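Local structure of isocitrate dehydrogenase [NAD] subunit 1, mitochondrial (Saccharomyces cerevisiae, 3BLX) at residues Thr309-Ser312 / Lys313-Glu317. The protein is a subunit of the octameric mitochondrial enzyme that oxidatively decarboxylates isocitrate to 2-oxoglutarate with NAD(+) in the citric acid cycle, and also binds RNA. Numbering follows the deposited sequence.
Sequences TRIS and KAVHE
Arg310 O accepts the amide of Ala314 in the straightest bond of this helical turn: N to O is 2.9 Å and the N-H...O angle 178°. The same i to i+4 step carries Lys313 N to Thr309 O at 3.0 Å and Val315 N to Ile311 O at 3.2 Å, both more bent at 154°. Helix 306-320 thus illustrates how one run of i to i+4 alpha-helical hydrogen bonds serves several unlike faces. On the buried face, Ile311 and Val315 stand one turn apart and meet loosely through their methyls, CG2 of Ile311 to CG1 of Val315 at 4.3 Å. Both side chains also pack on Ile292 of helix 289-302, while Ala314 lies against Ile342 and Leu346 of helix 335-347. A polar pair follows the same spacing on a more open side: with Ser312 OG anti to its backbone nitrogen (chi1 -171°), the hydroxyl is carried towards the ring of His316 and lies 3.3 Å from its NE2. That imidazole also touches Leu113 in a loop; an alanine in place of His316 removes the ring and would probably leave Leu113 without this contact and the Ser312 hydroxyl without its imidazole neighbour. Lys313 instead runs fully extended from the helix, its side chain touching Met349. Arg310 turns its guanidinium to Glu43 in a salt bridge through NH2, and Thr309 returns its hydroxyl to Asn305 O, one turn back. Chemically, then, main-chain amides satisfy the carbonyls of Thr309, Arg310 and Ile311 within the helix, while apolar branches and the Arg310 charge join this helix to its neighbours in the same subunit.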
ATOM      1  N   THR E 309      20.852  13.918 -31.780  1.00 54.86           N
ATOM      2  CA  THR E 309      22.161  13.833 -32.416  1.00 53.12           C
ATOM      3  C   THR E 309      22.366  15.078 -33.280  1.00 50.15           C
ATOM      4  O   THR E 309      23.446  15.671 -33.286  1.00 38.63           O
ATOM      5  CB  THR E 309      22.304  12.556 -33.259  1.00 49.41           C
ATOM      6  OG1 THR E 309      21.924  11.424 -32.469  1.00 54.42           O
ATOM      7  CG2 THR E 309      23.731  12.381 -33.704  1.00 31.68           C
ATOM      8  N   ARG E 310      21.305  15.484 -33.971  1.00 36.85           N
ATOM      9  CA  ARG E 310      21.363  16.645 -34.838  1.00 48.56           C
ATOM     10  C   ARG E 310      21.627  17.924 -34.048  1.00 50.08           C
ATOM     11  O   ARG E 310      22.552  18.674 -34.363  1.00 45.30           O
ATOM     12  CB  ARG E 310      20.073  16.764 -35.650  1.00 45.52           C
ATOM     13  CG  ARG E 310      19.918  15.691 -36.719  1.00 49.70           C
ATOM     14  CD  ARG E 310      18.515  15.689 -37.287  1.00 53.96           C
ATOM     15  NE  ARG E 310      18.062  17.028 -37.659  1.00 58.41           N
ATOM     16  CZ  ARG E 310      18.406  17.635 -38.787  1.00 64.60           C
ATOM     17  NH1 ARG E 310      19.215  17.018 -39.638  1.00 51.07           N
ATOM     18  NH2 ARG E 310      17.947  18.850 -39.058  1.00 50.61           N
ATOM     19  N   ILE E 311      20.817  18.155 -33.017  1.00 49.25           N
ATOM     20  CA  ILE E 311      20.951  19.344 -32.190  1.00 40.67           C
ATOM     21  C   ILE E 311      22.313  19.401 -31.536  1.00 43.51           C
ATOM     22  O   ILE E 311      22.912  20.466 -31.411  1.00 35.76           O
ATOM     23  CB  ILE E 311      19.901  19.400 -31.110  1.00 39.22           C
ATOM     24  CG1 ILE E 311      18.535  19.643 -31.747  1.00 28.76           C
ATOM     25  CG2 ILE E 311      20.259  20.485 -30.111  1.00 29.75           C
ATOM     26  CD1 ILE E 311      17.398  19.584 -30.761  1.00 33.17           C
ATOM     27  N   SER E 312      22.813  18.240 -31.143  1.00 39.07           N
ATOM     28  CA  SER E 312      24.120  18.170 -30.520  1.00 40.45           C
ATOM     29  C   SER E 312      25.252  18.511 -31.499  1.00 43.35           C
ATOM     30  O   SER E 312      26.209  19.193 -31.141  1.00 45.88           O
ATOM     31  CB  SER E 312      24.343  16.787 -29.909  1.00 40.63           C
ATOM     32  OG  SER E 312      25.531  16.754 -29.120  1.00 53.62           O
ATOM     33  N   LYS E 313      25.149  18.020 -32.729  1.00 53.43           N
ATOM     34  CA  LYS E 313      26.159  18.299 -33.747  1.00 51.35           C
ATOM     35  C   LYS E 313      26.144  19.791 -34.103  1.00 48.44           C
ATOM     36  O   LYS E 313      27.179  20.445 -34.168  1.00 40.95           O
ATOM     37  CB  LYS E 313      25.917  17.445 -34.988  1.00 52.21           C
ATOM     38  CG  LYS E 313      27.060  17.452 -35.986  1.00 71.42           C
ATOM     39  CD  LYS E 313      26.749  16.570 -37.188  1.00 87.97           C
ATOM     40  CE  LYS E 313      27.941  16.480 -38.125  1.00 83.83           C
ATOM     41  NZ  LYS E 313      27.679  15.540 -39.250  1.00 72.79           N
ATOM     42  N   ALA E 314      24.956  20.332 -34.304  1.00 36.89           N
ATOM     43  CA  ALA E 314      24.806  21.763 -34.515  1.00 34.55           C
ATOM     44  C   ALA E 314      25.520  22.640 -33.467  1.00 46.34           C
ATOM     45  O   ALA E 314      26.226  23.572 -33.832  1.00 51.38           O
ATOM     46  CB  ALA E 314      23.309  22.140 -34.634  1.00 34.01           C
ATOM     47  N   VAL E 315      25.346  22.370 -32.175  1.00 38.78           N
ATOM     48  CA  VAL E 315      25.945  23.270 -31.204  1.00 41.89           C
ATOM     49  C   VAL E 315      27.447  23.037 -31.093  1.00 43.42           C
ATOM     50  O   VAL E 315      28.192  23.987 -30.888  1.00 34.39           O
ATOM     51  CB  VAL E 315      25.248  23.308 -29.794  1.00 36.77           C
ATOM     52  CG1 VAL E 315      23.844  22.768 -29.850  1.00 31.93           C
ATOM     53  CG2 VAL E 315      26.069  22.604 -28.740  1.00 33.53           C
ATOM     54  N   HIS E 316      27.897  21.796 -31.255  1.00 38.99           N
ATOM     55  CA  HIS E 316      29.326  21.519 -31.213  1.00 46.72           C
ATOM     56  C   HIS E 316      30.053  22.189 -32.377  1.00 55.79           C
ATOM     57  O   HIS E 316      31.165  22.695 -32.222  1.00 40.74           O
ATOM     58  CB  HIS E 316      29.585  20.020 -31.233  1.00 42.56           C
ATOM     59  CG  HIS E 316      29.210  19.333 -29.961  1.00 60.29           C
ATOM     60  ND1 HIS E 316      29.657  19.757 -28.730  1.00 59.81           N
ATOM     61  CD2 HIS E 316      28.428  18.253 -29.725  1.00 60.35           C
ATOM     62  CE1 HIS E 316      29.170  18.969 -27.791  1.00 58.69           C
ATOM     63  NE2 HIS E 316      28.419  18.048 -28.368  1.00 58.47           N
ATOM     64  N   GLU E 317      29.396  22.185 -33.534  1.00 55.05           N
ATOM     65  CA  GLU E 317      29.919  22.776 -34.756  1.00 59.38           C
ATOM     66  C   GLU E 317      29.939  24.285 -34.608  1.00 61.56           C
ATOM     67  O   GLU E 317      30.949  24.929 -34.893  1.00 59.40           O
ATOM     68  CB  GLU E 317      29.030  22.383 -35.936  1.00 62.65           C
ATOM     69  CG  GLU E 317      29.663  22.489 -37.316  1.00 81.23           C
ATOM     70  CD  GLU E 317      28.799  21.840 -38.392  1.00108.04           C
ATOM     71  OE1 GLU E 317      28.515  20.622 -38.280  1.00 96.15           O
ATOM     72  OE2 GLU E 317      28.403  22.548 -39.344  1.00103.80           O
TER